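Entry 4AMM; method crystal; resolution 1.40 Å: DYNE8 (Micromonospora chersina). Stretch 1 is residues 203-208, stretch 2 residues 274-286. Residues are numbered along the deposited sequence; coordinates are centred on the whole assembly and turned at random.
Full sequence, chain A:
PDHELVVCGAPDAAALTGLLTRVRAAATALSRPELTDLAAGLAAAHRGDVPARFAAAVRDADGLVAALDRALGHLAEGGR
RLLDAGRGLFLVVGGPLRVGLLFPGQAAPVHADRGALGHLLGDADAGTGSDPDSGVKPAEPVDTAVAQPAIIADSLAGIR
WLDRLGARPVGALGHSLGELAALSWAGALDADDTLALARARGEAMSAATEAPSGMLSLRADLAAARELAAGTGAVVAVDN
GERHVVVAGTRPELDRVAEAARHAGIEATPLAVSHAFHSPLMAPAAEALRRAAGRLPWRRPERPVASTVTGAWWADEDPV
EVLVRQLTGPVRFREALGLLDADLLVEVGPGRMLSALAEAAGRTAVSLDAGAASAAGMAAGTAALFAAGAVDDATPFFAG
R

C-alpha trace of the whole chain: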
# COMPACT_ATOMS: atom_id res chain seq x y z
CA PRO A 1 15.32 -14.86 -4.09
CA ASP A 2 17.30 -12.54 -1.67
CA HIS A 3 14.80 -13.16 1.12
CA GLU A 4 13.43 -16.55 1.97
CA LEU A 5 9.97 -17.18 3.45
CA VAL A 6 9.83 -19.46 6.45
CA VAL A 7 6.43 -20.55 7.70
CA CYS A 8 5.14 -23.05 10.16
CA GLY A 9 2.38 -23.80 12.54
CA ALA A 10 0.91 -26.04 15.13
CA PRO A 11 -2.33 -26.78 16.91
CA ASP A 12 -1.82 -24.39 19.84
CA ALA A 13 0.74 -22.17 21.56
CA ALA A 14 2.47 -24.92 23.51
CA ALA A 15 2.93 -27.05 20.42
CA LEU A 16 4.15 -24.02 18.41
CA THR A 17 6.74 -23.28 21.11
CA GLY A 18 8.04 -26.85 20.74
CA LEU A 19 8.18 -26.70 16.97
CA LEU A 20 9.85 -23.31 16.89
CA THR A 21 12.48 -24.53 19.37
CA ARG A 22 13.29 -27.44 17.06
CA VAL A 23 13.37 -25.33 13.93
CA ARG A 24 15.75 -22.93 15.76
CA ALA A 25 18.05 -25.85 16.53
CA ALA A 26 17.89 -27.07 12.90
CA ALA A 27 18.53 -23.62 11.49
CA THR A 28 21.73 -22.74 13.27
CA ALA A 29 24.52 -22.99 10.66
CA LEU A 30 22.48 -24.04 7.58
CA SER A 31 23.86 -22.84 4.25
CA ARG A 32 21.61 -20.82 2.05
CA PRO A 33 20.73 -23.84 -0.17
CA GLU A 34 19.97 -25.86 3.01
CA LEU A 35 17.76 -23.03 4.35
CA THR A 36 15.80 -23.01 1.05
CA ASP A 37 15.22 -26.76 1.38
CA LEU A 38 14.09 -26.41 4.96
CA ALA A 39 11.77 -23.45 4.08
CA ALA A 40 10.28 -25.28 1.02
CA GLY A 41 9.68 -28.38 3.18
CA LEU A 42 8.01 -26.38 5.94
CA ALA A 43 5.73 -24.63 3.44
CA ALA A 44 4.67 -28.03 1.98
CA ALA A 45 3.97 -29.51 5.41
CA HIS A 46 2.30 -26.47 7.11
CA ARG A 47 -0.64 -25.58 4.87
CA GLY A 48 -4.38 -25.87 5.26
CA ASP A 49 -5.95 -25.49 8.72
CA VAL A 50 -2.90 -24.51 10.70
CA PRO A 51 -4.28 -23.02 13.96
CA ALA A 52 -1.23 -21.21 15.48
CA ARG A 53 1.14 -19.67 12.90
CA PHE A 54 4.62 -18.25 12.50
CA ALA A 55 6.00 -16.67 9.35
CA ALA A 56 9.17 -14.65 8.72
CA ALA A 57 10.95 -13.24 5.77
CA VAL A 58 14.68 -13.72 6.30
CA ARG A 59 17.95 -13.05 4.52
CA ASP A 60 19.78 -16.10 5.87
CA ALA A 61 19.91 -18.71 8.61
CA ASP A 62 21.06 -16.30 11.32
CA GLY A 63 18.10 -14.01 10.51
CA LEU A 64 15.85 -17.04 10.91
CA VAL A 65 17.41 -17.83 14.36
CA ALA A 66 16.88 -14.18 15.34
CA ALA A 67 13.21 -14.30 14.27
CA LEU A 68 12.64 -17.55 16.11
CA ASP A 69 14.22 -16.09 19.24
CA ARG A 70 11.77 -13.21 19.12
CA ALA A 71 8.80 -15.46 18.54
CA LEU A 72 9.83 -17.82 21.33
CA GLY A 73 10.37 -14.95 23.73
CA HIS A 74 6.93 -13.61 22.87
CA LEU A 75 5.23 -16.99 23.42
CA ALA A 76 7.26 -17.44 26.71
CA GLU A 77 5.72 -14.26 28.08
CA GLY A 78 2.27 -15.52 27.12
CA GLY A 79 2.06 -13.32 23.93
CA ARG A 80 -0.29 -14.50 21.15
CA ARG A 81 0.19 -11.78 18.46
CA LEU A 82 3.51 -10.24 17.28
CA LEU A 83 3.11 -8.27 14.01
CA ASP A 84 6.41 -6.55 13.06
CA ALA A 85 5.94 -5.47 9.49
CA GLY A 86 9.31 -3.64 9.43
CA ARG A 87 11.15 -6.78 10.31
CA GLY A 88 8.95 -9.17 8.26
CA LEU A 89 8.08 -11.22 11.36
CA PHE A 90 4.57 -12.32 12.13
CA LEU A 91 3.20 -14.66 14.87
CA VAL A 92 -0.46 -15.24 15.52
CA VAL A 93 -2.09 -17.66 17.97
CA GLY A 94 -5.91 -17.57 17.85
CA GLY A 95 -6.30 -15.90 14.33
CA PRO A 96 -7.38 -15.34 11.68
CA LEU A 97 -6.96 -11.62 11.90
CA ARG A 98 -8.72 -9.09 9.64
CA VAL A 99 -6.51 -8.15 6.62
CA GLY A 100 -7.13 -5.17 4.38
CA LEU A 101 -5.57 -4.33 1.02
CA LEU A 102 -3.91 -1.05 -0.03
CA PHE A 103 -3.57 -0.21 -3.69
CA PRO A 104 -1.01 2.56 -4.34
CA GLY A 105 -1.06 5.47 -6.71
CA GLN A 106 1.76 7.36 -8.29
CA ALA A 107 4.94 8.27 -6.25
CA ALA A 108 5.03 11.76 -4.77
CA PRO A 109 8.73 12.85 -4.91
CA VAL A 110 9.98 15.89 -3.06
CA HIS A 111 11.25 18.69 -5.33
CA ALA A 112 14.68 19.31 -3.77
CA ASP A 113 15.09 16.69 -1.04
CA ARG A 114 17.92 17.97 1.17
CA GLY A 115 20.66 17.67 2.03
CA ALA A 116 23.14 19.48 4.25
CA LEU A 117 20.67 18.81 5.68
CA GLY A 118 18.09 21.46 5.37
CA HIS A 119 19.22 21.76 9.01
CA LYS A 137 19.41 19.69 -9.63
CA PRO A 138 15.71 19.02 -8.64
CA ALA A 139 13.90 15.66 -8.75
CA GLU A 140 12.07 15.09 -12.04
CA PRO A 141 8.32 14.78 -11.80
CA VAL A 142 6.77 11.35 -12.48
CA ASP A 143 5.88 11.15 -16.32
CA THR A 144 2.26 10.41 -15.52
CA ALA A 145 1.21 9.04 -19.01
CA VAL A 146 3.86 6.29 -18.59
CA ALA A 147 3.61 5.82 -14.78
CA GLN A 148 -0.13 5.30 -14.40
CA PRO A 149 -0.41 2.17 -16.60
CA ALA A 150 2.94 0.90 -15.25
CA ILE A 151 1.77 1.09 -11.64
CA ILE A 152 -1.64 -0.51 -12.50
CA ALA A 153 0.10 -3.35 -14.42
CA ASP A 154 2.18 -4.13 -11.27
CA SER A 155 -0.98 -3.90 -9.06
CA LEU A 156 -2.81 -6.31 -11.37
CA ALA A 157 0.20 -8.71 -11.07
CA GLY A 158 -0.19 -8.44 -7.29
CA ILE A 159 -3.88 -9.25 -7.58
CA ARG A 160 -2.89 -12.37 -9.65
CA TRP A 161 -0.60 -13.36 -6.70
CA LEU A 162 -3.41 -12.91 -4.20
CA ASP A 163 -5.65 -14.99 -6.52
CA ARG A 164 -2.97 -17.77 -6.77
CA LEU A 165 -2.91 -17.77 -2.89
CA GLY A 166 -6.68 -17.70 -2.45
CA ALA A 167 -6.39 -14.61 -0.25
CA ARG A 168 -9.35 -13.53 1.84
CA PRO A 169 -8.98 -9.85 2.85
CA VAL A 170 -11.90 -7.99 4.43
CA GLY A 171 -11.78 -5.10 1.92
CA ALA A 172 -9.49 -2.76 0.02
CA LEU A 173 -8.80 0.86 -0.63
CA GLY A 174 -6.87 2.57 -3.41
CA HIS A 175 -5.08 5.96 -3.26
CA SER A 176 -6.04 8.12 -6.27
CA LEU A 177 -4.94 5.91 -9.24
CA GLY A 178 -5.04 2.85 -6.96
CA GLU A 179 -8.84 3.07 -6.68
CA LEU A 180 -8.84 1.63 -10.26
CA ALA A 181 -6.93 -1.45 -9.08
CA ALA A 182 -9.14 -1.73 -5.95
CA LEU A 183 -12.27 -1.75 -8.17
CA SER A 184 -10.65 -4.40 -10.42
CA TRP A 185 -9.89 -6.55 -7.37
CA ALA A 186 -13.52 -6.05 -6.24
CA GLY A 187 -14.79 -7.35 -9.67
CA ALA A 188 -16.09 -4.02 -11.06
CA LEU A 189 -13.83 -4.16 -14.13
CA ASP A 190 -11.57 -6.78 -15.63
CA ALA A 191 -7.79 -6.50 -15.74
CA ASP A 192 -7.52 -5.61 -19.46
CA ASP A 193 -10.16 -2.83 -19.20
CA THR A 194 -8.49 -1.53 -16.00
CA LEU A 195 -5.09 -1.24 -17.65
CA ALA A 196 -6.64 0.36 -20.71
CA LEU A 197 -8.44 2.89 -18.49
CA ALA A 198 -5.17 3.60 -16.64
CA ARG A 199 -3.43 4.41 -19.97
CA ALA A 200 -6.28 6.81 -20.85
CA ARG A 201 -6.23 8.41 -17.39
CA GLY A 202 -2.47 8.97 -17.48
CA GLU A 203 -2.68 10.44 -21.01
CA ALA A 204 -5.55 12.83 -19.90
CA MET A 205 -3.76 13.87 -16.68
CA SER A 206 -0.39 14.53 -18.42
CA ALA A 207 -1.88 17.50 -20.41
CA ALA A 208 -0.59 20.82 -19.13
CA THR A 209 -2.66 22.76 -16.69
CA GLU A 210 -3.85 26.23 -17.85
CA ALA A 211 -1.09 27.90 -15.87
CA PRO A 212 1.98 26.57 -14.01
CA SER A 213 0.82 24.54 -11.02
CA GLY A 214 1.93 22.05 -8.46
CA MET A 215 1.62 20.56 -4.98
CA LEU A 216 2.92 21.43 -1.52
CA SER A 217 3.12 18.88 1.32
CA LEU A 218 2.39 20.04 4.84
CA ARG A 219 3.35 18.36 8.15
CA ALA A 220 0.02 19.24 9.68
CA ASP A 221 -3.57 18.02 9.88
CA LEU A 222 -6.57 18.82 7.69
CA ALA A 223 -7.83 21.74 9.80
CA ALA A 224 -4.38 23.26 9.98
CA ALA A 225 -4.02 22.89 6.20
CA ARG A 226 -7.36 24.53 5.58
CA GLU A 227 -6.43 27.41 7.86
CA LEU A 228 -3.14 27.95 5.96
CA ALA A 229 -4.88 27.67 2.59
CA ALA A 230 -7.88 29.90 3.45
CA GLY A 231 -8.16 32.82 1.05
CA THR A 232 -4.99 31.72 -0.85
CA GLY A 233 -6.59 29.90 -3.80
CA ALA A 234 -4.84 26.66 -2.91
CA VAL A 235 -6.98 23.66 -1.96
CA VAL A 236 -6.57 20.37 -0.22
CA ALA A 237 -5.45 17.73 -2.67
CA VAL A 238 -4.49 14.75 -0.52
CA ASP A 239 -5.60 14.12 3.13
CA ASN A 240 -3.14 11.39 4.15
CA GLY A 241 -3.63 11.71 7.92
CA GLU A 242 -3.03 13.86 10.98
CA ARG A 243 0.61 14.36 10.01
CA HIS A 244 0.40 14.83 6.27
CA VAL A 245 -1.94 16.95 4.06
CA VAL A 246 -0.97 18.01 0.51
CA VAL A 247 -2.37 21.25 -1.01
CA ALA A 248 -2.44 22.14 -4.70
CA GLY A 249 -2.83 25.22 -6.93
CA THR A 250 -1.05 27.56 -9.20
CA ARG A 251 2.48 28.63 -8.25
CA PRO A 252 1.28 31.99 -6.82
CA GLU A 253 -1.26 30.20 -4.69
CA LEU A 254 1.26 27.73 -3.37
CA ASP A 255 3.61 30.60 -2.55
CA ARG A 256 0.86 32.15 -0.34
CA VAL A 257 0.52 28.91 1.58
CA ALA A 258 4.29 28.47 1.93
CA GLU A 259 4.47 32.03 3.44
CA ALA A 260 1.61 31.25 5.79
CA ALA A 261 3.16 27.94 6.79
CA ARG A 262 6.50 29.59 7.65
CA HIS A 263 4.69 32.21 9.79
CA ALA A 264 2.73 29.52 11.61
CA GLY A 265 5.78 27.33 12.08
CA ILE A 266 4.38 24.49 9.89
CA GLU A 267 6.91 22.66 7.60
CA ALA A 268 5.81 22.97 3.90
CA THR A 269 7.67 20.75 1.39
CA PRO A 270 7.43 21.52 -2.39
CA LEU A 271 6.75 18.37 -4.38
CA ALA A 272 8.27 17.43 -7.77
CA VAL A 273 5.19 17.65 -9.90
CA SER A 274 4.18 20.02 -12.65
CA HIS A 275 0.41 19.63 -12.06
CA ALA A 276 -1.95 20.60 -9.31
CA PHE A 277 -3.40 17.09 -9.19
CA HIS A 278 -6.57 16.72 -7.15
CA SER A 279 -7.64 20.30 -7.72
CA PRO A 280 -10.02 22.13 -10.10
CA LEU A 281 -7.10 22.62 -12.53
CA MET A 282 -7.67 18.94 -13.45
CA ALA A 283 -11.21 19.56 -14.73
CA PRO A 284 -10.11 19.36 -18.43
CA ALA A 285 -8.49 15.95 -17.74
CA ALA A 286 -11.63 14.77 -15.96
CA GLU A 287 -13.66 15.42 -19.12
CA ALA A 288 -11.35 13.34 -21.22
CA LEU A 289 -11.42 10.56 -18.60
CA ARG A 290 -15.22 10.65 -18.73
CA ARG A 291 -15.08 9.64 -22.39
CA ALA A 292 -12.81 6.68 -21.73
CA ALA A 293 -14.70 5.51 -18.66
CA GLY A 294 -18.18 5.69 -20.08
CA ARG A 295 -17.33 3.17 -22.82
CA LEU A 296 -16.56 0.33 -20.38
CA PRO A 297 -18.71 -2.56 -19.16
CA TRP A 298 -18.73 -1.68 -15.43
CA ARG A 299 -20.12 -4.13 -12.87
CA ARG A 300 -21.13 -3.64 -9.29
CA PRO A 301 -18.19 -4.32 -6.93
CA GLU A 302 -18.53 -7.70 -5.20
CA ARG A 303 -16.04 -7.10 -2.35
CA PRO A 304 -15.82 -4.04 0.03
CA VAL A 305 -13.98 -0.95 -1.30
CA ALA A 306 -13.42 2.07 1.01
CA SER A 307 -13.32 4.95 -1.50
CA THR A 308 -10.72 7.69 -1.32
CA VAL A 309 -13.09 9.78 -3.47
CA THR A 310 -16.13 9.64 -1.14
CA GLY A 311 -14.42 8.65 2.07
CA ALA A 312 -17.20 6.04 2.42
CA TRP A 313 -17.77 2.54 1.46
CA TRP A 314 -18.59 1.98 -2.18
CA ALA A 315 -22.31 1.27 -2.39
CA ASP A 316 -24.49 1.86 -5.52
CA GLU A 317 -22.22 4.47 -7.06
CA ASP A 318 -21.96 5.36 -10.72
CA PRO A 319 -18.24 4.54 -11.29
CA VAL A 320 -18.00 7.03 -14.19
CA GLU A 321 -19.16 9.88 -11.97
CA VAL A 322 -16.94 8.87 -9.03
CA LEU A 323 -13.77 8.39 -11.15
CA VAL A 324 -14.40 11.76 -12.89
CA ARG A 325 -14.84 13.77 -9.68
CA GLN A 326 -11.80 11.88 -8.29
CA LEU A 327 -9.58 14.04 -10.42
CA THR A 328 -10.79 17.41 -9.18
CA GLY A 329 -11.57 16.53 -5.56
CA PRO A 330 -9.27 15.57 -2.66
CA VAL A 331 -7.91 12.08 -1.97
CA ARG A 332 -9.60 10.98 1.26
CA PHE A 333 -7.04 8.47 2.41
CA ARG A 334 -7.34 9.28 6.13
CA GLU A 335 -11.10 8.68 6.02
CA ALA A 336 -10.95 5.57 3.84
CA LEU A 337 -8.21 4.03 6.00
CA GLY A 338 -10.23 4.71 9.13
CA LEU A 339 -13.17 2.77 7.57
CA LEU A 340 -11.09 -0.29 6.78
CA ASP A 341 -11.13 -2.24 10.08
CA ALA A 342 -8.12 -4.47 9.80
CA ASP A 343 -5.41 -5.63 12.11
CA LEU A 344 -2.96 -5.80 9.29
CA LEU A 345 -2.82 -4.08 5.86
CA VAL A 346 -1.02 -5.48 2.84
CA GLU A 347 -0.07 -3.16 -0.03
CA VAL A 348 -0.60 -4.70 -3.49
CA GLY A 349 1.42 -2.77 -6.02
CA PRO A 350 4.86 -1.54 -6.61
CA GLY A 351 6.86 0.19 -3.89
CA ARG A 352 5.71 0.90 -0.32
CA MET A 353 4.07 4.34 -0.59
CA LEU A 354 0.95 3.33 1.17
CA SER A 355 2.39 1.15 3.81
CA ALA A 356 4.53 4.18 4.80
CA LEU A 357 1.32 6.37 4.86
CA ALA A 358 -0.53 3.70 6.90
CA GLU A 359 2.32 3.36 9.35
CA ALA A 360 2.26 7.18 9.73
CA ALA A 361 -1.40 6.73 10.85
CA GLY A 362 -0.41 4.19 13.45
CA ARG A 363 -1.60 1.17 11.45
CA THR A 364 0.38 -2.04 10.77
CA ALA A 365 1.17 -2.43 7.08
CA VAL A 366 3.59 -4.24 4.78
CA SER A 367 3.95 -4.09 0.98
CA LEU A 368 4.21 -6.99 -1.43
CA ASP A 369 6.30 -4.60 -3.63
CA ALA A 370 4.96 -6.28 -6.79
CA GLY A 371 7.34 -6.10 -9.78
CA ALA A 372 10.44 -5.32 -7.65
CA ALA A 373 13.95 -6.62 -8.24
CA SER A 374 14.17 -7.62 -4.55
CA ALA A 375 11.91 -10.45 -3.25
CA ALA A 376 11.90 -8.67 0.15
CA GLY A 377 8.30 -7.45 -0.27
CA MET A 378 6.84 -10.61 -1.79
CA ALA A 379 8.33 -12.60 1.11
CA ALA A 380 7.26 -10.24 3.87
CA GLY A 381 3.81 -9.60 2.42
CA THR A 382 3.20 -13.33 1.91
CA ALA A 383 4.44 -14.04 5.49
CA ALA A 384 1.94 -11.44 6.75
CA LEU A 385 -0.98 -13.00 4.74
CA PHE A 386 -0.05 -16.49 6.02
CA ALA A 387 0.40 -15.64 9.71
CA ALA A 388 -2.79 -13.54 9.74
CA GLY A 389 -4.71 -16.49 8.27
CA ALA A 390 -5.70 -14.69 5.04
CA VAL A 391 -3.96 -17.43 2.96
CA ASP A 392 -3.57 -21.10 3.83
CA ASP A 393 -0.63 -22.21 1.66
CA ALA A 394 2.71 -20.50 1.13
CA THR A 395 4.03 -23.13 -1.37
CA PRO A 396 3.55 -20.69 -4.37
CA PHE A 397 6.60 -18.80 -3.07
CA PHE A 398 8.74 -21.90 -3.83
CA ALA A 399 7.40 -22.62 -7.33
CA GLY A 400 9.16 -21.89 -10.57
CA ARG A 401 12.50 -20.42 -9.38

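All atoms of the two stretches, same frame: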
# COMPACT_ATOMS: atom_id res chain seq x y z
N GLU A 203 -2.78 9.51 -19.83
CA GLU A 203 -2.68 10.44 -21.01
C GLU A 203 -3.48 11.73 -20.69
O GLU A 203 -2.94 12.85 -20.88
CB GLU A 203 -3.19 9.72 -22.24
CG GLU A 203 -3.23 10.62 -23.53
CD GLU A 203 -3.94 9.96 -24.74
OE1 GLU A 203 -5.19 9.86 -24.76
OE2 GLU A 203 -3.24 9.50 -25.67
N ALA A 204 -4.69 11.59 -20.14
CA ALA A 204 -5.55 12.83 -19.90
C ALA A 204 -4.83 13.71 -18.85
O ALA A 204 -4.71 14.94 -19.00
CB ALA A 204 -6.94 12.44 -19.42
N MET A 205 -4.33 13.12 -17.79
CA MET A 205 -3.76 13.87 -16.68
C MET A 205 -2.40 14.47 -17.01
O MET A 205 -1.97 15.38 -16.31
CB MET A 205 -3.63 13.01 -15.44
CG MET A 205 -5.04 12.65 -14.87
SD MET A 205 -5.08 11.61 -13.46
CE MET A 205 -4.38 12.72 -12.26
N SER A 206 -1.71 13.99 -18.04
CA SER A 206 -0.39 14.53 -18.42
C SER A 206 -0.51 15.85 -19.19
O SER A 206 0.43 16.56 -19.21
CB SER A 206 0.35 13.51 -19.30
OG SER A 206 -0.21 13.43 -20.60
N ALA A 207 -1.66 16.19 -19.72
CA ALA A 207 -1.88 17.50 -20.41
C ALA A 207 -1.51 18.64 -19.48
O ALA A 207 -1.78 18.57 -18.27
CB ALA A 207 -3.32 17.61 -20.84
N ALA A 208 -0.92 19.72 -19.98
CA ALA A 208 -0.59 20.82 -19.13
C ALA A 208 -1.79 21.46 -18.51
O ALA A 208 -2.88 21.51 -19.14
CB ALA A 208 0.18 21.87 -20.02
N SER A 274 4.48 18.85 -11.82
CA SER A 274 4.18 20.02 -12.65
C SER A 274 2.72 20.21 -12.84
O SER A 274 2.29 20.93 -13.74
CB SER A 274 4.80 19.80 -14.08
OG SER A 274 6.22 19.69 -13.96
N HIS A 275 1.89 19.53 -12.00
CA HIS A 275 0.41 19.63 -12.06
C HIS A 275 -0.13 19.74 -10.69
O HIS A 275 0.37 19.03 -9.79
CB HIS A 275 -0.17 18.40 -12.66
CG HIS A 275 0.19 18.13 -14.08
ND1 HIS A 275 1.41 17.60 -14.42
CD2 HIS A 275 -0.54 18.25 -15.22
CE1 HIS A 275 1.42 17.38 -15.74
NE2 HIS A 275 0.28 17.84 -16.25
N ALA A 276 -1.14 20.55 -10.54
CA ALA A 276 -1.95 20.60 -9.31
C ALA A 276 -2.96 19.45 -9.37
O ALA A 276 -4.17 19.69 -9.60
CB ALA A 276 -2.64 21.97 -9.21
N PHE A 277 -2.46 18.20 -9.19
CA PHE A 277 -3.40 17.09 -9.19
C PHE A 277 -4.34 17.27 -8.02
O PHE A 277 -4.05 17.91 -7.01
CB PHE A 277 -2.56 15.80 -8.99
CG PHE A 277 -1.69 15.45 -10.16
CD1 PHE A 277 -2.18 15.40 -11.49
CD2 PHE A 277 -0.40 15.06 -9.94
CE1 PHE A 277 -1.30 15.04 -12.55
CE2 PHE A 277 0.45 14.67 -11.03
CZ PHE A 277 -0.02 14.66 -12.28
N HIS A 278 -5.51 16.68 -8.20
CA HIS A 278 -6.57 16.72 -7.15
C HIS A 278 -6.93 18.12 -6.78
O HIS A 278 -7.08 18.51 -5.62
CB HIS A 278 -6.15 15.83 -5.95
CG HIS A 278 -6.14 14.41 -6.32
ND1 HIS A 278 -7.36 13.77 -6.56
CD2 HIS A 278 -5.17 13.54 -6.68
CE1 HIS A 278 -7.12 12.53 -6.95
NE2 HIS A 278 -5.79 12.36 -7.07
N SER A 279 -7.18 18.93 -7.85
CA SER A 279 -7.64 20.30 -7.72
C SER A 279 -8.54 20.56 -8.94
O SER A 279 -8.48 19.85 -9.93
CB SER A 279 -6.47 21.31 -7.68
OG SER A 279 -6.01 21.63 -9.00
N PRO A 280 -9.26 21.70 -8.92
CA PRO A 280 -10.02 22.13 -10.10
C PRO A 280 -9.22 22.31 -11.37
O PRO A 280 -9.83 22.28 -12.43
CB PRO A 280 -10.65 23.45 -9.66
CG PRO A 280 -10.83 23.27 -8.14
CD PRO A 280 -9.60 22.48 -7.70
N LEU A 281 -7.92 22.48 -11.28
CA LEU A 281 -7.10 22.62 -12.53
C LEU A 281 -7.06 21.34 -13.31
O LEU A 281 -6.62 21.30 -14.46
CB LEU A 281 -5.66 23.07 -12.23
CG LEU A 281 -5.70 24.46 -11.65
CD1 LEU A 281 -4.31 24.86 -11.33
CD2 LEU A 281 -6.38 25.49 -12.66
N MET A 282 -7.52 20.22 -12.74
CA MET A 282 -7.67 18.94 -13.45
C MET A 282 -9.04 18.76 -14.11
O MET A 282 -9.20 17.69 -14.73
CB MET A 282 -7.36 17.75 -12.50
CG MET A 282 -6.01 17.81 -11.83
SD MET A 282 -4.56 18.07 -12.98
CE MET A 282 -4.81 16.52 -13.77
N ALA A 283 -9.88 19.77 -14.10
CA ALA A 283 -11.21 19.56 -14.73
C ALA A 283 -11.13 19.19 -16.24
O ALA A 283 -11.87 18.34 -16.67
CB ALA A 283 -12.05 20.82 -14.51
N PRO A 284 -10.21 19.78 -17.01
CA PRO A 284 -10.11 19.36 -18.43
C PRO A 284 -9.78 17.89 -18.56
O PRO A 284 -10.39 17.08 -19.42
CB PRO A 284 -8.97 20.27 -18.98
CG PRO A 284 -9.02 21.44 -18.21
CD PRO A 284 -9.31 20.90 -16.75
N ALA A 285 -8.84 17.37 -17.76
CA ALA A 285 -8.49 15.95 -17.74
C ALA A 285 -9.66 15.06 -17.31
O ALA A 285 -9.84 13.96 -17.89
CB ALA A 285 -7.30 15.69 -16.84
N ALA A 286 -10.47 15.54 -16.38
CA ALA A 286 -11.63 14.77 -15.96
C ALA A 286 -12.62 14.58 -17.09
O ALA A 286 -13.28 13.53 -17.17
CB ALA A 286 -12.29 15.48 -14.74

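How do the two backbones meet? Stretch 1 begins in a helix that started earlier in the chain and continues into extended backbone at Ala207 and Ala208. Stretch 2 starts as loop, passes through a 3-10 segment at 280-282 and enters a helix at Ala283, with Met282 at the N-cap position. The backbones come nearest at Ala204 and Ala285, whose CA atoms are 4.8 Å apart. At this point both side chains are single methyl groups, and both CA-to-CB bonds point toward the other stretch: Ala204 CB lies 4.2 Å from Ala285 CB, and Ala204 O is 3.5 Å from Ala285 CB.

What does His275 do for the backbone of stretch 1? Its CA-to-CB bond points toward stretch 1, and its ring presents NE2 to backbone carbonyls of stretch 1. His275 NE2 donates to Ala207 O at 3.0 Å and, through a weak bond, to Ser206 O at 3.2 Å; both oxygens lie at the ring edge, near its plane. The N-H...O angles of 131° (Ala207) and 138° (Ser206) fit a hydrogen shared between them, pointing squarely at neither. Met205 O is also close to His275 NE2, at 3.3 Å, but the angle is too poor for a hydrogen bond.

Which side chain is most covered by the other stretch? Met205, buried, has the largest area covered by the other stretch. Met205 CE reaches Phe277 CD1 at 3.6 Å, while Met205 CG packs 4.0 Å from Met282 CE and 4.3 Å from Ala285 CB. The side chains of Phe277 and Met282 leave their backbones sideways, yet their ends come nearer. Together with Ala285, they bring residues from the loop, the 3-10 segment and the helix onto one methionine.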